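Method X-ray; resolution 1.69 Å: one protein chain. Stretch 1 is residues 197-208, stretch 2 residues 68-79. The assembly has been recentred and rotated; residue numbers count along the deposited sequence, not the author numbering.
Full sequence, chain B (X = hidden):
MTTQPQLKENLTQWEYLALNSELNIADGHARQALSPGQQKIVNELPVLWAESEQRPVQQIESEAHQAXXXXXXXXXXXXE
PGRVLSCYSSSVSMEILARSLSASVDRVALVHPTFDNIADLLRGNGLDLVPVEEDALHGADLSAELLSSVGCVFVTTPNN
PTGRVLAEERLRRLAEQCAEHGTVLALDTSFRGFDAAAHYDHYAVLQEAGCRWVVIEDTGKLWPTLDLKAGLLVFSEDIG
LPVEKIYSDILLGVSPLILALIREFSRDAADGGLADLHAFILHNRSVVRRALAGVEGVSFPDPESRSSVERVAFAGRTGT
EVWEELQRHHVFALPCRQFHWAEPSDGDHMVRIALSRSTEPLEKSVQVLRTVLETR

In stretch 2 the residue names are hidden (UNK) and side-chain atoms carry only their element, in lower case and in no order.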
# COMPACT_ATOMS: atom_id res chain seq x y z
N ALA B 197 9.41 17.65 -21.42
CA ALA B 197 9.10 18.99 -20.93
C ALA B 197 9.01 19.03 -19.41
O ALA B 197 9.10 20.11 -18.82
CB ALA B 197 7.79 19.49 -21.54
N ALA B 198 8.82 17.88 -18.77
CA ALA B 198 8.78 17.80 -17.32
C ALA B 198 10.10 17.37 -16.72
O ALA B 198 10.13 17.01 -15.54
CB ALA B 198 7.68 16.82 -16.88
N HIS B 199 11.19 17.38 -17.50
CA HIS B 199 12.48 16.90 -17.00
C HIS B 199 13.41 18.02 -16.61
O HIS B 199 14.56 17.75 -16.24
CB HIS B 199 13.16 16.01 -18.03
CG HIS B 199 12.39 14.76 -18.33
ND1 HIS B 199 12.82 13.81 -19.23
CD2 HIS B 199 11.20 14.32 -17.85
CE1 HIS B 199 11.92 12.84 -19.30
NE2 HIS B 199 10.93 13.12 -18.47
N TYR B 200 12.96 19.27 -16.64
CA TYR B 200 13.72 20.31 -15.95
C TYR B 200 13.68 20.03 -14.45
O TYR B 200 12.78 19.34 -13.96
CB TYR B 200 13.16 21.68 -16.28
CG TYR B 200 11.79 21.98 -15.72
CD1 TYR B 200 11.64 22.45 -14.42
CD2 TYR B 200 10.64 21.81 -16.49
CE1 TYR B 200 10.39 22.76 -13.91
CE2 TYR B 200 9.37 22.10 -15.97
CZ TYR B 200 9.28 22.56 -14.67
OH TYR B 200 8.07 22.89 -14.12
N ASP B 201 14.69 20.52 -13.74
CA ASP B 201 14.88 20.14 -12.33
C ASP B 201 13.84 20.86 -11.46
O ASP B 201 13.96 22.06 -11.21
CB ASP B 201 16.30 20.48 -11.90
CG ASP B 201 16.64 19.92 -10.54
OD1 ASP B 201 15.72 19.64 -9.74
OD2 ASP B 201 17.85 19.72 -10.27
N HIS B 202 12.81 20.14 -11.02
CA HIS B 202 11.74 20.73 -10.21
C HIS B 202 12.21 21.05 -8.81
O HIS B 202 11.75 22.02 -8.19
CB HIS B 202 10.55 19.77 -10.11
CG HIS B 202 9.75 19.63 -11.37
ND1 HIS B 202 10.34 19.55 -12.62
CD2 HIS B 202 8.42 19.52 -11.57
CE1 HIS B 202 9.40 19.45 -13.54
NE2 HIS B 202 8.22 19.43 -12.93
N TYR B 203 13.12 20.24 -8.28
CA TYR B 203 13.59 20.47 -6.92
C TYR B 203 14.43 21.73 -6.83
O TYR B 203 14.37 22.45 -5.83
CB TYR B 203 14.35 19.23 -6.44
CG TYR B 203 13.41 18.05 -6.38
CD1 TYR B 203 12.62 17.84 -5.27
CD2 TYR B 203 13.28 17.16 -7.46
CE1 TYR B 203 11.72 16.78 -5.20
CE2 TYR B 203 12.38 16.10 -7.40
CZ TYR B 203 11.60 15.93 -6.25
OH TYR B 203 10.70 14.91 -6.14
N ALA B 204 15.19 22.03 -7.88
CA ALA B 204 15.94 23.28 -7.91
C ALA B 204 15.00 24.47 -7.86
O ALA B 204 15.23 25.43 -7.11
CB ALA B 204 16.80 23.32 -9.17
N VAL B 205 13.91 24.42 -8.62
CA VAL B 205 12.91 25.49 -8.60
C VAL B 205 12.31 25.61 -7.21
O VAL B 205 12.23 26.71 -6.64
CB VAL B 205 11.82 25.24 -9.66
CG1 VAL B 205 10.75 26.32 -9.58
CG2 VAL B 205 12.44 25.20 -11.07
N LEU B 206 11.87 24.50 -6.64
CA LEU B 206 11.20 24.55 -5.34
C LEU B 206 12.12 25.06 -4.25
O LEU B 206 11.71 25.87 -3.41
CB LEU B 206 10.68 23.15 -4.97
CG LEU B 206 9.56 22.66 -5.87
CD1 LEU B 206 9.33 21.19 -5.63
CD2 LEU B 206 8.26 23.46 -5.68
N GLN B 207 13.36 24.58 -4.23
CA GLN B 207 14.30 25.01 -3.21
C GLN B 207 14.68 26.48 -3.39
O GLN B 207 14.85 27.20 -2.40
CB GLN B 207 15.52 24.09 -3.22
CG GLN B 207 15.15 22.68 -2.75
CD GLN B 207 16.10 21.58 -3.21
OE1 GLN B 207 16.83 21.72 -4.19
NE2 GLN B 207 16.07 20.45 -2.49
N GLU B 208 14.86 26.93 -4.63
CA GLU B 208 15.20 28.33 -4.85
C GLU B 208 14.08 29.25 -4.38
O GLU B 208 14.34 30.36 -3.87
CB GLU B 208 15.50 28.58 -6.33
CG GLU B 208 15.68 30.07 -6.71
CD GLU B 208 15.77 30.31 -8.22
OE1 GLU B 208 16.83 30.77 -8.69
OE2 GLU B 208 14.78 30.04 -8.93
N UNK B 68 16.56 6.82 -10.46
CA UNK B 68 15.28 7.29 -10.98
C UNK B 68 15.26 8.82 -11.12
O UNK B 68 14.89 9.35 -12.17
c UNK B 68 12.78 7.23 -10.59
o UNK B 68 9.16 8.46 -12.18
c UNK B 68 10.88 8.72 -10.56
c UNK B 68 10.34 8.06 -11.64
c UNK B 68 14.13 6.80 -10.07
c UNK B 68 10.99 6.99 -12.21
c UNK B 68 12.10 8.30 -10.03
c UNK B 68 12.20 6.59 -11.69
N UNK B 69 15.67 9.53 -10.06
CA UNK B 69 15.68 11.00 -10.11
C UNK B 69 16.62 11.51 -11.20
O UNK B 69 16.27 12.44 -11.93
c UNK B 69 13.95 12.35 -7.71
c UNK B 69 12.98 12.27 -6.75
c UNK B 69 14.12 10.45 -5.73
c UNK B 69 15.01 11.46 -7.71
c UNK B 69 16.08 11.56 -8.76
c UNK B 69 15.09 10.52 -6.70
c UNK B 69 13.05 11.33 -5.76
N UNK B 70 17.82 10.94 -11.31
CA UNK B 70 18.77 11.45 -12.30
C UNK B 70 18.29 11.14 -13.71
O UNK B 70 18.45 11.96 -14.62
o UNK B 70 20.14 9.45 -12.25
c UNK B 70 20.64 11.18 -10.68
c UNK B 70 20.17 10.86 -12.07
N UNK B 71 17.70 9.95 -13.92
CA UNK B 71 17.13 9.61 -15.22
C UNK B 71 16.23 10.71 -15.73
O UNK B 71 16.23 11.01 -16.94
c UNK B 71 14.47 6.84 -15.98
c UNK B 71 16.36 7.44 -17.45
c UNK B 71 15.47 7.92 -16.33
c UNK B 71 16.34 8.31 -15.12
N UNK B 72 15.44 11.30 -14.84
CA UNK B 72 14.40 12.24 -15.24
C UNK B 72 14.77 13.69 -14.94
O UNK B 72 13.89 14.56 -14.92
c UNK B 72 12.45 10.23 -16.47
c UNK B 72 12.57 10.43 -14.96
c UNK B 72 11.21 10.18 -14.30
c UNK B 72 13.07 11.84 -14.59
N UNK B 73 16.06 13.99 -14.74
CA UNK B 73 16.54 15.35 -14.71
C UNK B 73 16.44 16.00 -13.35
O UNK B 73 16.69 17.21 -13.24
N UNK B 74 16.09 15.24 -12.33
CA UNK B 74 15.78 15.81 -11.02
C UNK B 74 17.01 15.75 -10.12
O UNK B 74 17.00 15.16 -9.03
o UNK B 74 12.64 17.31 -11.03
n UNK B 74 13.14 16.59 -13.07
c UNK B 74 14.60 15.07 -10.39
c UNK B 74 13.37 15.04 -11.26
c UNK B 74 13.00 16.41 -11.79
N UNK B 75 18.07 16.42 -10.58
CA UNK B 75 19.38 16.30 -9.95
C UNK B 75 19.43 16.90 -8.55
O UNK B 75 20.21 16.43 -7.72
c UNK B 75 20.42 16.48 -12.25
c UNK B 75 20.64 15.03 -13.89
c UNK B 75 20.44 16.97 -10.84
n UNK B 75 20.78 15.19 -12.59
c UNK B 75 20.06 17.09 -13.40
n UNK B 75 20.21 16.17 -14.41
N UNK B 76 18.62 17.92 -8.27
CA UNK B 76 18.59 18.55 -6.97
C UNK B 76 17.73 17.88 -5.91
O UNK B 76 17.52 18.47 -4.84
N UNK B 77 17.24 16.67 -6.15
CA UNK B 77 16.46 15.99 -5.13
C UNK B 77 17.28 15.85 -3.85
O UNK B 77 18.52 15.75 -3.90
c UNK B 77 17.91 11.60 -4.34
c UNK B 77 18.89 11.47 -5.29
c UNK B 77 18.00 13.36 -6.46
o UNK B 77 19.83 10.46 -5.18
c UNK B 77 18.96 12.34 -6.35
c UNK B 77 17.00 13.51 -5.51
c UNK B 77 15.98 14.61 -5.62
c UNK B 77 16.97 12.60 -4.45
N UNK B 78 16.63 15.89 -2.69
CA UNK B 78 17.35 15.73 -1.42
C UNK B 78 17.76 14.29 -1.20
O UNK B 78 16.90 13.42 -1.00
c UNK B 78 15.00 15.80 -1.03
c UNK B 78 16.34 16.20 -0.39
c UNK B 78 15.17 16.06 -2.48
N UNK B 79 19.06 14.04 -1.24
CA UNK B 79 19.61 12.69 -1.22
C UNK B 79 19.95 12.20 0.18
O UNK B 79 20.33 11.04 0.35
c UNK B 79 20.85 12.63 -2.11
O HOH W 1 17.26 18.74 -15.50

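Position 68 carries one carbon, then a six-carbon ring bearing an oxygen, and lies out of reach of stretch 1; it is Tyr68. Position 69 has the same ring without the oxygen, and its edge meets Tyr203 OH. This is Phe69, whose CE1 lies 3.5 Å from Tyr203 OH; the two rings sit obliquely, with planes at 77°. At position 70 one carbon carries an oxygen and a carbon: Thr70, remote from the contact. Positions 71 and 72 each have four carbons forked at the second. The first, Leu71, makes no contact. The second, Leu72, follows the helix end; its CA lies over one face of the His199 ring, and its CD2 is 3.8 Å from His199 NE2.

Position 73 has no side-chain atoms and a phi of 86°, which favours glycine. An ideal CB here would fall 2.0 Å from His199 O, a clash, so Gly73 lets the two stretches close to 3.5 Å between its CA and His199 O. One water donates to both Gly73 O and His199 O.

Position 74 shows three carbons, the third carrying one oxygen and one nitrogen, and reaches the backbone around the start of the helix of stretch 1. An amide of this length is Gln74. Its OE1 accepts from His202 N (2.8 Å), while its NE2 donates to Tyr200 O (2.9 Å) and also to Leu72 O (2.8 Å).

Position 75 bears a five-membered ring of three carbons and two nitrogens, hence His75, largely exposed, with its CB 3.8 Å from Asp201 OD2. Position 76 lacks a side chain. It is Gly76, whose N donates to Asp201 OD2 (2.8 Å); a CB would sit a tight 3.1 Å from that same OD2. Position 77 has a six-carbon ring with an oxygen, Tyr77; the ring leads away, but its CA packs over the Tyr203 ring face, 4.2 Å from the centroid. At position 78 three carbons close onto the backbone N, giving Pro78, whose CD lies 4.2 Å from Tyr203 CD1. Position 79, with a single carbon, is Ala79, out of reach.

The contact thus combines polar pairing at a helix start with aromatic packing beyond it. Asp201 caps its own helix through OD1, which accepts from Ala204 N (3.1 Å), and binds the turn from Gln74 to Tyr77 through OD2. Gln74 reciprocates by pairing with backbone on both sides of Asp201, and Tyr203 fills the space beside Phe69, Tyr77 and Pro78.

Stretch 2, residues 68-79: YFTLLGQHGYPA
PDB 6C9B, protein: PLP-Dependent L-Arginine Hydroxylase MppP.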